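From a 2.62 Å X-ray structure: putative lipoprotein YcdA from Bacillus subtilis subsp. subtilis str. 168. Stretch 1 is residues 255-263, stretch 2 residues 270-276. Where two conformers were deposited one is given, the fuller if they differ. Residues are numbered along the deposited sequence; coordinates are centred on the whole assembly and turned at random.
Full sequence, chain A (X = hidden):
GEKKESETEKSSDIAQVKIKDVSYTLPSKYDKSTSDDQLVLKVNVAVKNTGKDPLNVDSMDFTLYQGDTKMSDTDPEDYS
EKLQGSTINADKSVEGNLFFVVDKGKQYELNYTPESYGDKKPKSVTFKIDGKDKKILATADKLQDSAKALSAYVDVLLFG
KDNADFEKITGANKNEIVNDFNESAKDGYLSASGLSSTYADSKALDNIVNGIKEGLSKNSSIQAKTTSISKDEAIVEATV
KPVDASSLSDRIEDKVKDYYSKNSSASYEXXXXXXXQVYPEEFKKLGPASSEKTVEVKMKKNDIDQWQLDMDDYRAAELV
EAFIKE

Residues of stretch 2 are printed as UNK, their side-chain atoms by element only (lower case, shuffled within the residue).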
# COMPACT_ATOMS: atom_id res chain seq x y z
N LYS A 255 1.86 32.70 -25.39
CA LYS A 255 0.69 32.50 -26.25
C LYS A 255 -0.27 33.69 -26.16
O LYS A 255 -0.92 34.05 -27.15
CB LYS A 255 -0.02 31.18 -25.90
CG LYS A 255 0.44 29.99 -26.75
CD LYS A 255 -0.52 29.78 -27.91
CE LYS A 255 -0.43 28.44 -28.58
NZ LYS A 255 -1.55 28.25 -29.56
N VAL A 256 -0.31 34.32 -24.95
CA VAL A 256 -1.11 35.50 -24.62
C VAL A 256 -0.54 36.68 -25.39
O VAL A 256 -1.31 37.41 -26.00
CB VAL A 256 -1.17 35.76 -23.08
CG1 VAL A 256 -1.57 37.20 -22.74
CG2 VAL A 256 -2.12 34.79 -22.39
N LYS A 257 0.81 36.85 -25.38
CA LYS A 257 1.50 37.91 -26.12
C LYS A 257 1.23 37.77 -27.62
O LYS A 257 0.90 38.75 -28.28
CB LYS A 257 3.02 37.91 -25.84
CG LYS A 257 3.43 38.48 -24.48
CD LYS A 257 4.94 38.43 -24.32
CE LYS A 257 5.39 38.51 -22.88
NZ LYS A 257 6.83 38.17 -22.74
N ASP A 258 1.30 36.52 -28.14
CA ASP A 258 1.03 36.15 -29.53
C ASP A 258 -0.41 36.51 -29.95
O ASP A 258 -0.65 36.66 -31.14
CB ASP A 258 1.28 34.64 -29.73
CG ASP A 258 1.58 34.23 -31.16
OD1 ASP A 258 0.66 34.29 -32.00
OD2 ASP A 258 2.73 33.82 -31.43
N TYR A 259 -1.34 36.66 -28.97
CA TYR A 259 -2.76 37.05 -29.11
C TYR A 259 -2.94 38.59 -29.06
O TYR A 259 -3.95 39.11 -29.55
CB TYR A 259 -3.59 36.37 -28.02
CG TYR A 259 -5.04 36.80 -27.89
CD1 TYR A 259 -6.00 36.33 -28.78
CD2 TYR A 259 -5.46 37.60 -26.84
CE1 TYR A 259 -7.34 36.69 -28.64
CE2 TYR A 259 -6.80 37.96 -26.69
CZ TYR A 259 -7.74 37.50 -27.59
OH TYR A 259 -9.06 37.84 -27.44
N TYR A 260 -1.98 39.30 -28.43
CA TYR A 260 -1.92 40.76 -28.36
C TYR A 260 -1.24 41.26 -29.65
O TYR A 260 -1.66 42.29 -30.18
CB TYR A 260 -1.21 41.27 -27.09
CG TYR A 260 -2.12 41.41 -25.88
CD1 TYR A 260 -3.23 42.25 -25.91
CD2 TYR A 260 -1.82 40.76 -24.68
CE1 TYR A 260 -4.05 42.40 -24.79
CE2 TYR A 260 -2.64 40.90 -23.56
CZ TYR A 260 -3.76 41.72 -23.62
OH TYR A 260 -4.56 41.87 -22.51
N SER A 261 -0.20 40.49 -30.16
CA SER A 261 0.52 40.78 -31.41
C SER A 261 -0.43 40.61 -32.62
O SER A 261 -0.18 41.16 -33.70
CB SER A 261 1.74 39.88 -31.56
OG SER A 261 2.87 40.38 -30.86
N LYS A 262 -1.55 39.86 -32.40
CA LYS A 262 -2.65 39.59 -33.33
C LYS A 262 -3.66 40.77 -33.26
O LYS A 262 -3.69 41.63 -34.16
CB LYS A 262 -3.37 38.26 -32.94
CG LYS A 262 -2.81 36.95 -33.49
CD LYS A 262 -3.74 35.76 -33.13
CE LYS A 262 -3.21 34.82 -32.05
NZ LYS A 262 -4.30 34.08 -31.35
N ASN A 263 -4.45 40.80 -32.15
CA ASN A 263 -5.49 41.77 -31.79
C ASN A 263 -4.99 42.69 -30.67
O ASN A 263 -4.94 42.28 -29.51
CB ASN A 263 -6.78 41.02 -31.37
CG ASN A 263 -7.94 41.88 -30.89
OD1 ASN A 263 -8.14 43.02 -31.33
ND2 ASN A 263 -8.77 41.33 -30.01
N UNK A 270 -11.04 39.40 -22.66
CA UNK A 270 -10.72 38.69 -23.91
C UNK A 270 -9.45 37.81 -23.75
O UNK A 270 -9.48 36.62 -24.07
c UNK A 270 -11.43 41.55 -26.51
o UNK A 270 -11.82 42.66 -26.09
o UNK A 270 -10.79 41.41 -27.58
c UNK A 270 -10.49 39.68 -25.06
c UNK A 270 -11.73 40.32 -25.67
N UNK A 271 -8.36 38.44 -23.25
CA UNK A 271 -7.04 37.86 -23.02
C UNK A 271 -7.05 36.80 -21.91
O UNK A 271 -6.34 35.81 -22.04
c UNK A 271 -6.04 38.95 -22.68
N UNK A 272 -7.85 37.02 -20.83
CA UNK A 272 -7.97 36.06 -19.72
C UNK A 272 -8.66 34.80 -20.24
O UNK A 272 -8.14 33.70 -20.04
c UNK A 272 -9.32 35.58 -17.60
c UNK A 272 -8.69 36.66 -18.48
c UNK A 272 -7.74 37.52 -17.66
N UNK A 273 -9.79 34.96 -20.95
CA UNK A 273 -10.56 33.86 -21.52
C UNK A 273 -9.70 33.04 -22.50
O UNK A 273 -9.70 31.81 -22.41
c UNK A 273 -15.10 35.54 -20.35
n UNK A 273 -16.34 36.25 -20.76
c UNK A 273 -12.99 34.46 -21.14
c UNK A 273 -11.86 34.37 -22.18
c UNK A 273 -14.07 35.49 -21.46
N UNK A 274 -8.88 33.72 -23.33
CA UNK A 274 -7.98 33.05 -24.27
C UNK A 274 -6.90 32.27 -23.52
O UNK A 274 -6.55 31.16 -23.94
c UNK A 274 -4.97 33.62 -25.97
c UNK A 274 -4.03 33.06 -26.83
o UNK A 274 -3.51 31.79 -28.78
c UNK A 274 -5.80 32.14 -28.16
c UNK A 274 -7.35 34.06 -25.24
c UNK A 274 -6.33 33.45 -26.18
c UNK A 274 -4.44 32.34 -27.94
c UNK A 274 -6.73 32.71 -27.29
N UNK A 275 -6.37 32.84 -22.42
CA UNK A 275 -5.35 32.18 -21.63
C UNK A 275 -5.89 30.86 -21.06
O UNK A 275 -5.22 29.85 -21.13
c UNK A 275 -4.88 33.09 -20.51
N UNK A 276 -7.15 30.86 -20.59
CA UNK A 276 -7.80 29.68 -20.03
C UNK A 276 -8.08 28.62 -21.12
O UNK A 276 -8.27 27.43 -20.80
c UNK A 276 -8.45 30.32 -16.88
c UNK A 276 -9.00 31.02 -18.11
c UNK A 276 -9.12 30.08 -19.32
c UNK A 276 -10.30 31.67 -17.80

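Position 270 carries five side-chain atoms, three carbons in a row with the third bearing two oxygens. Its CB lies 3.3 Å from Tyr259 OH, and its terminal group reaches the side-chain amide of Asn263. A carboxylate at the end of two methylenes identifies Glu270. Its OE1 accepts a weak hydrogen bond from Asn263 ND2 at 3.2 Å, where the N-H...O angle of 125° is far from linear. The other carboxylate oxygen, OE2, is hydrogen-bonded elsewhere in the structure.

At position 271 a single carbon follows CA, pointing toward stretch 1. This CB sits 3.3 Å from Tyr260 OH and 4.2 Å from Tyr259 CE2, while the CA of position 271 approaches Tyr259 CE2 to 3.7 Å. With no side-chain atom beyond CB, the residue is Ala271. Tyr259 comes close to the backbone here, while Tyr260 OH meets the methyl group, and the residue is buried.

Position 272 has three carbons, the first carrying the other two, and its CA-to-CB bond points away from stretch 1, with which it makes no contact. A fork directly at CB, without oxygen, gives Val272.

At position 273, four carbons in a row end in nitrogen; the extended chain leads away from stretch 1 and takes no part in the contact. These atoms mark Lys273.

Position 274 shows one carbon followed by a six-carbon ring bearing an oxygen. The ring lies over the ring of Tyr259 as an offset stack, with centroids 4.4 Å apart and planes only 10° from parallel. The offset places the CB of position 274 over the Tyr259 face, 4.1 Å from the ring centroid. The hydroxyl-bearing ring is the signature of Tyr274. Its CE2 is 3.5 Å from Tyr259 CB and, at the ring edge, 3.3 Å from Lys255 O; farther out, Tyr274 OH is 3.7 Å from Lys255 CD and 3.5 Å from Lys262 NZ.

A lone side-chain carbon at position 275, the CB, packs 3.7 Å from Val256 CG2, and defines Ala275. The CA atoms of Ala275 and Val256 are 6.2 Å apart, the nearest CA pair in the backbone register.

Position 276 holds four carbons forked at the second, out of reach of stretch 1 but buried, hence Leu276.

The two helices cross at 137°, their axes approaching to 9.9 Å, and the two stretches bury 456 Å², both sides summed. Positions 270, 271, 274 and 275 form the contacting side of the second helix. The tyrosine stack is its centre, Ala271 and Ala275 pack against Tyr259, Tyr260 and Val256, and the weak Asn263–Glu270 hydrogen bond adds a polar link.

Stretch 2 270-276: EAVKYAL
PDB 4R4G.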